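Local coordinates for uric acid degradation bifunctional protein PucL (Bacillus subtilis, PDB 6A4M) that probably oxidises urate as a urate oxidase and, as a bifunctional enzyme of uric acid degradation, probably also carries a decarboxylase activity, at residues Leu18-Arg32 with Pro215-Leu227. Residues are numbered along the deposited sequence; the frame is centred on the assembly and turned at random.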
# COMPACT_ATOMS: atom_id res chain seq x y z
N LEU A 18 -13.34 8.00 3.52
CA LEU A 18 -12.54 8.75 2.55
C LEU A 18 -13.41 9.04 1.33
O LEU A 18 -13.77 8.12 0.59
CB LEU A 18 -11.29 7.94 2.14
CG LEU A 18 -10.35 8.52 1.07
CD1 LEU A 18 -9.88 9.92 1.42
CD2 LEU A 18 -9.16 7.59 0.88
N THR A 19 -13.77 10.31 1.16
CA THR A 19 -14.64 10.76 0.06
C THR A 19 -14.03 11.96 -0.64
O THR A 19 -13.12 12.60 -0.12
CB THR A 19 -16.04 11.13 0.58
OG1 THR A 19 -15.92 12.15 1.59
CG2 THR A 19 -16.73 9.92 1.18
N GLY A 20 -14.54 12.25 -1.84
CA GLY A 20 -14.06 13.38 -2.64
C GLY A 20 -12.67 13.21 -3.23
O GLY A 20 -11.96 14.19 -3.46
N VAL A 21 -12.26 11.96 -3.47
CA VAL A 21 -10.96 11.66 -4.07
C VAL A 21 -10.94 12.00 -5.56
O VAL A 21 -12.00 12.07 -6.20
CB VAL A 21 -10.53 10.17 -3.87
CG1 VAL A 21 -10.52 9.81 -2.39
CG2 VAL A 21 -11.42 9.21 -4.67
N LYS A 22 -9.75 12.22 -6.11
CA LYS A 22 -9.59 12.47 -7.54
C LYS A 22 -9.49 11.12 -8.26
O LYS A 22 -8.52 10.39 -8.09
CB LYS A 22 -8.34 13.32 -7.83
CG LYS A 22 -8.35 13.95 -9.21
CD LYS A 22 -6.95 14.31 -9.70
CE LYS A 22 -7.01 15.03 -11.04
NZ LYS A 22 -5.70 15.00 -11.75
N GLN A 23 -10.51 10.81 -9.07
CA GLN A 23 -10.54 9.55 -9.81
C GLN A 23 -9.63 9.63 -11.03
O GLN A 23 -9.46 10.70 -11.61
CB GLN A 23 -11.96 9.21 -10.25
CG GLN A 23 -12.93 9.06 -9.08
CD GLN A 23 -14.29 8.53 -9.49
OE1 GLN A 23 -14.40 7.62 -10.32
NE2 GLN A 23 -15.34 9.09 -8.90
N ILE A 24 -9.05 8.49 -11.41
CA ILE A 24 -8.24 8.37 -12.62
C ILE A 24 -8.90 7.38 -13.58
O ILE A 24 -9.67 6.52 -13.13
CB ILE A 24 -6.77 7.96 -12.32
CG1 ILE A 24 -6.68 6.58 -11.64
CG2 ILE A 24 -6.11 9.02 -11.45
CD1 ILE A 24 -5.28 6.01 -11.61
N PRO A 25 -8.63 7.50 -14.90
CA PRO A 25 -9.26 6.58 -15.87
C PRO A 25 -8.97 5.09 -15.65
O PRO A 25 -9.84 4.26 -15.91
CB PRO A 25 -8.69 7.04 -17.22
CG PRO A 25 -8.24 8.44 -17.00
CD PRO A 25 -7.79 8.51 -15.57
N GLU A 26 -7.77 4.77 -15.15
CA GLU A 26 -7.32 3.38 -15.01
C GLU A 26 -7.80 2.64 -13.74
O GLU A 26 -7.41 1.49 -13.53
CB GLU A 26 -5.78 3.32 -15.09
CG GLU A 26 -5.20 3.80 -16.43
CD GLU A 26 -4.80 5.27 -16.45
OE1 GLU A 26 -5.42 6.09 -15.73
OE2 GLU A 26 -3.86 5.61 -17.20
N SER A 27 -8.64 3.28 -12.93
CA SER A 27 -9.12 2.68 -11.68
C SER A 27 -10.52 3.16 -11.33
O SER A 27 -10.80 4.36 -11.39
CB SER A 27 -8.16 3.03 -10.53
OG SER A 27 -8.53 2.39 -9.31
N SER A 28 -11.39 2.23 -10.94
CA SER A 28 -12.74 2.56 -10.49
C SER A 28 -12.78 3.12 -9.06
O SER A 28 -13.86 3.50 -8.60
CB SER A 28 -13.66 1.32 -10.57
OG SER A 28 -13.49 0.47 -9.44
N PHE A 29 -11.64 3.15 -8.36
CA PHE A 29 -11.56 3.69 -7.00
C PHE A 29 -12.22 5.07 -6.90
O PHE A 29 -11.82 6.00 -7.61
CB PHE A 29 -10.10 3.78 -6.53
CG PHE A 29 -9.95 4.26 -5.11
CD1 PHE A 29 -10.26 3.43 -4.05
CD2 PHE A 29 -9.51 5.56 -4.84
CE1 PHE A 29 -10.13 3.87 -2.74
CE2 PHE A 29 -9.39 6.01 -3.53
CZ PHE A 29 -9.70 5.16 -2.48
N ALA A 30 -13.22 5.17 -6.02
CA ALA A 30 -13.95 6.42 -5.80
C ALA A 30 -14.02 6.79 -4.31
O ALA A 30 -14.90 7.57 -3.91
CB ALA A 30 -15.35 6.30 -6.38
N GLY A 31 -13.09 6.26 -3.52
CA GLY A 31 -13.07 6.47 -2.07
C GLY A 31 -13.18 5.18 -1.28
O GLY A 31 -13.22 4.09 -1.86
N ARG A 32 -13.24 5.32 0.04
CA ARG A 32 -13.36 4.19 0.97
C ARG A 32 -14.44 4.51 1.99
O ARG A 32 -14.40 5.57 2.63
CB ARG A 32 -12.04 3.95 1.71
CG ARG A 32 -10.84 3.59 0.85
CD ARG A 32 -9.55 3.69 1.65
NE ARG A 32 -8.35 3.60 0.81
CZ ARG A 32 -7.12 3.99 1.16
NH1 ARG A 32 -6.87 4.53 2.36
NH2 ARG A 32 -6.12 3.86 0.30
N PRO A 215 -8.69 15.49 0.02
CA PRO A 215 -8.69 14.14 -0.55
C PRO A 215 -8.23 14.04 -2.02
O PRO A 215 -7.75 12.99 -2.43
CB PRO A 215 -10.15 13.68 -0.41
CG PRO A 215 -10.85 14.74 0.37
CD PRO A 215 -10.06 16.00 0.18
N ALA A 216 -8.37 15.13 -2.77
CA ALA A 216 -7.95 15.17 -4.19
C ALA A 216 -6.44 15.01 -4.41
O ALA A 216 -6.02 14.64 -5.51
CB ALA A 216 -8.45 16.45 -4.84
N ARG A 217 -5.64 15.31 -3.38
CA ARG A 217 -4.18 15.18 -3.44
C ARG A 217 -3.64 13.87 -2.84
O ARG A 217 -2.43 13.69 -2.74
CB ARG A 217 -3.54 16.39 -2.75
CG ARG A 217 -4.10 17.72 -3.25
CD ARG A 217 -3.33 18.95 -2.78
NE ARG A 217 -1.90 18.90 -3.10
CZ ARG A 217 -1.37 19.01 -4.32
NH1 ARG A 217 -2.13 19.20 -5.40
NH2 ARG A 217 -0.05 18.93 -4.47
N TYR A 218 -4.53 12.95 -2.46
CA TYR A 218 -4.15 11.65 -1.92
C TYR A 218 -3.96 10.63 -3.04
O TYR A 218 -4.78 10.55 -3.96
CB TYR A 218 -5.22 11.15 -0.96
CG TYR A 218 -4.93 9.82 -0.30
CD1 TYR A 218 -3.94 9.70 0.67
CD2 TYR A 218 -5.67 8.68 -0.62
CE1 TYR A 218 -3.68 8.48 1.29
CE2 TYR A 218 -5.42 7.46 -0.01
CZ TYR A 218 -4.43 7.37 0.95
OH TYR A 218 -4.17 6.17 1.58
N VAL A 219 -2.88 9.85 -2.94
CA VAL A 219 -2.62 8.73 -3.85
C VAL A 219 -3.01 7.44 -3.13
O VAL A 219 -2.32 7.00 -2.20
CB VAL A 219 -1.13 8.68 -4.27
CG1 VAL A 219 -0.90 7.56 -5.28
CG2 VAL A 219 -0.71 10.03 -4.85
N ALA A 220 -4.11 6.84 -3.56
CA ALA A 220 -4.59 5.59 -2.98
C ALA A 220 -3.82 4.40 -3.54
O ALA A 220 -3.47 4.38 -4.73
CB ALA A 220 -6.09 5.42 -3.23
N ALA A 221 -3.56 3.41 -2.69
CA ALA A 221 -2.91 2.17 -3.10
C ALA A 221 -3.76 1.39 -4.11
O ALA A 221 -3.21 0.70 -4.97
CB ALA A 221 -2.61 1.30 -1.88
N GLU A 222 -5.08 1.53 -4.01
CA GLU A 222 -6.02 0.93 -4.97
C GLU A 222 -5.75 1.40 -6.40
O GLU A 222 -5.72 0.59 -7.32
CB GLU A 222 -7.48 1.26 -4.60
CG GLU A 222 -8.00 0.58 -3.33
CD GLU A 222 -7.85 1.40 -2.05
OE1 GLU A 222 -6.96 2.28 -1.98
OE2 GLU A 222 -8.63 1.15 -1.10
N GLN A 223 -5.54 2.70 -6.57
CA GLN A 223 -5.27 3.29 -7.89
C GLN A 223 -3.88 2.91 -8.43
O GLN A 223 -3.75 2.62 -9.63
CB GLN A 223 -5.41 4.82 -7.84
CG GLN A 223 -6.84 5.29 -7.57
CD GLN A 223 -6.94 6.77 -7.26
OE1 GLN A 223 -6.19 7.29 -6.43
NE2 GLN A 223 -7.87 7.46 -7.92
N VAL A 224 -2.87 2.90 -7.57
CA VAL A 224 -1.52 2.46 -7.94
C VAL A 224 -1.54 1.00 -8.41
O VAL A 224 -0.90 0.63 -9.39
CB VAL A 224 -0.51 2.62 -6.78
CG1 VAL A 224 0.84 1.97 -7.11
CG2 VAL A 224 -0.30 4.09 -6.43
N ARG A 225 -2.28 0.18 -7.67
CA ARG A 225 -2.47 -1.24 -7.97
C ARG A 225 -3.11 -1.46 -9.34
O ARG A 225 -2.62 -2.27 -10.13
CB ARG A 225 -3.31 -1.87 -6.86
CG ARG A 225 -3.55 -3.37 -6.97
CD ARG A 225 -4.89 -3.73 -7.61
NE ARG A 225 -6.00 -2.96 -7.05
CZ ARG A 225 -6.64 -3.23 -5.91
NH1 ARG A 225 -6.28 -4.26 -5.14
NH2 ARG A 225 -7.64 -2.44 -5.52
N ASP A 226 -4.20 -0.75 -9.62
CA ASP A 226 -4.91 -0.88 -10.90
C ASP A 226 -4.09 -0.32 -12.06
O ASP A 226 -4.08 -0.89 -13.15
CB ASP A 226 -6.28 -0.20 -10.85
CG ASP A 226 -7.25 -0.88 -9.89
OD1 ASP A 226 -7.05 -2.07 -9.54
OD2 ASP A 226 -8.23 -0.23 -9.48
N LEU A 227 -3.41 0.81 -11.83
CA LEU A 227 -2.44 1.34 -12.80
C LEU A 227 -1.40 0.29 -13.20
O LEU A 227 -1.11 0.13 -14.39
CB LEU A 227 -1.71 2.57 -12.24
CG LEU A 227 -2.27 3.94 -12.64
CD1 LEU A 227 -1.69 5.04 -11.76
CD2 LEU A 227 -1.96 4.22 -14.11
O HOH W 1 -9.91 6.18 -9.61
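Leu18 starts the contact with its CD2 lying 3.8 Å from CE2 of Tyr218, while its CD1 rests against Pro215 CB. Past Gly20 the chain runs beside Ala216, and Lys22 O takes a hydrogen bond from Gln223 NE2 (3.0 Å). That nitrogen also bonds a water, which accepts from Ile24 N and donates to the carbonyls of Ser27 and Phe29. Ile24 CD1 meets Leu227 CD1 at 3.7 Å, the side chains crossing nearly at right angles. After the type I turn from Ile24 to Ser27, Ser27 OG donates to the anti side of Asp226 OD2 (2.6 Å). With CG anti to the backbone N (chi1 -177°), the Phe29 ring lands on the helix start, Ala220 CB over one face, 3.4 Å from CE2, and Glu222 CB and CD alongside. Arg32 makes a side-on salt bridge to Glu222, NE to OE2 and NH2 to the syn lone pair of OE1 (2.9 Å); NH1 and NH2 converge on Tyr218 OH, also hydrogen-bonded to Glu85, with guanidinium and ring planes 86° apart. The loop joining strands 3-13 and 36-45 thus covers helix 221-233, which, as in the uricase T-fold, lies on the antiparallel sheet, Val224 facing strand 194-204 and helix 240-254.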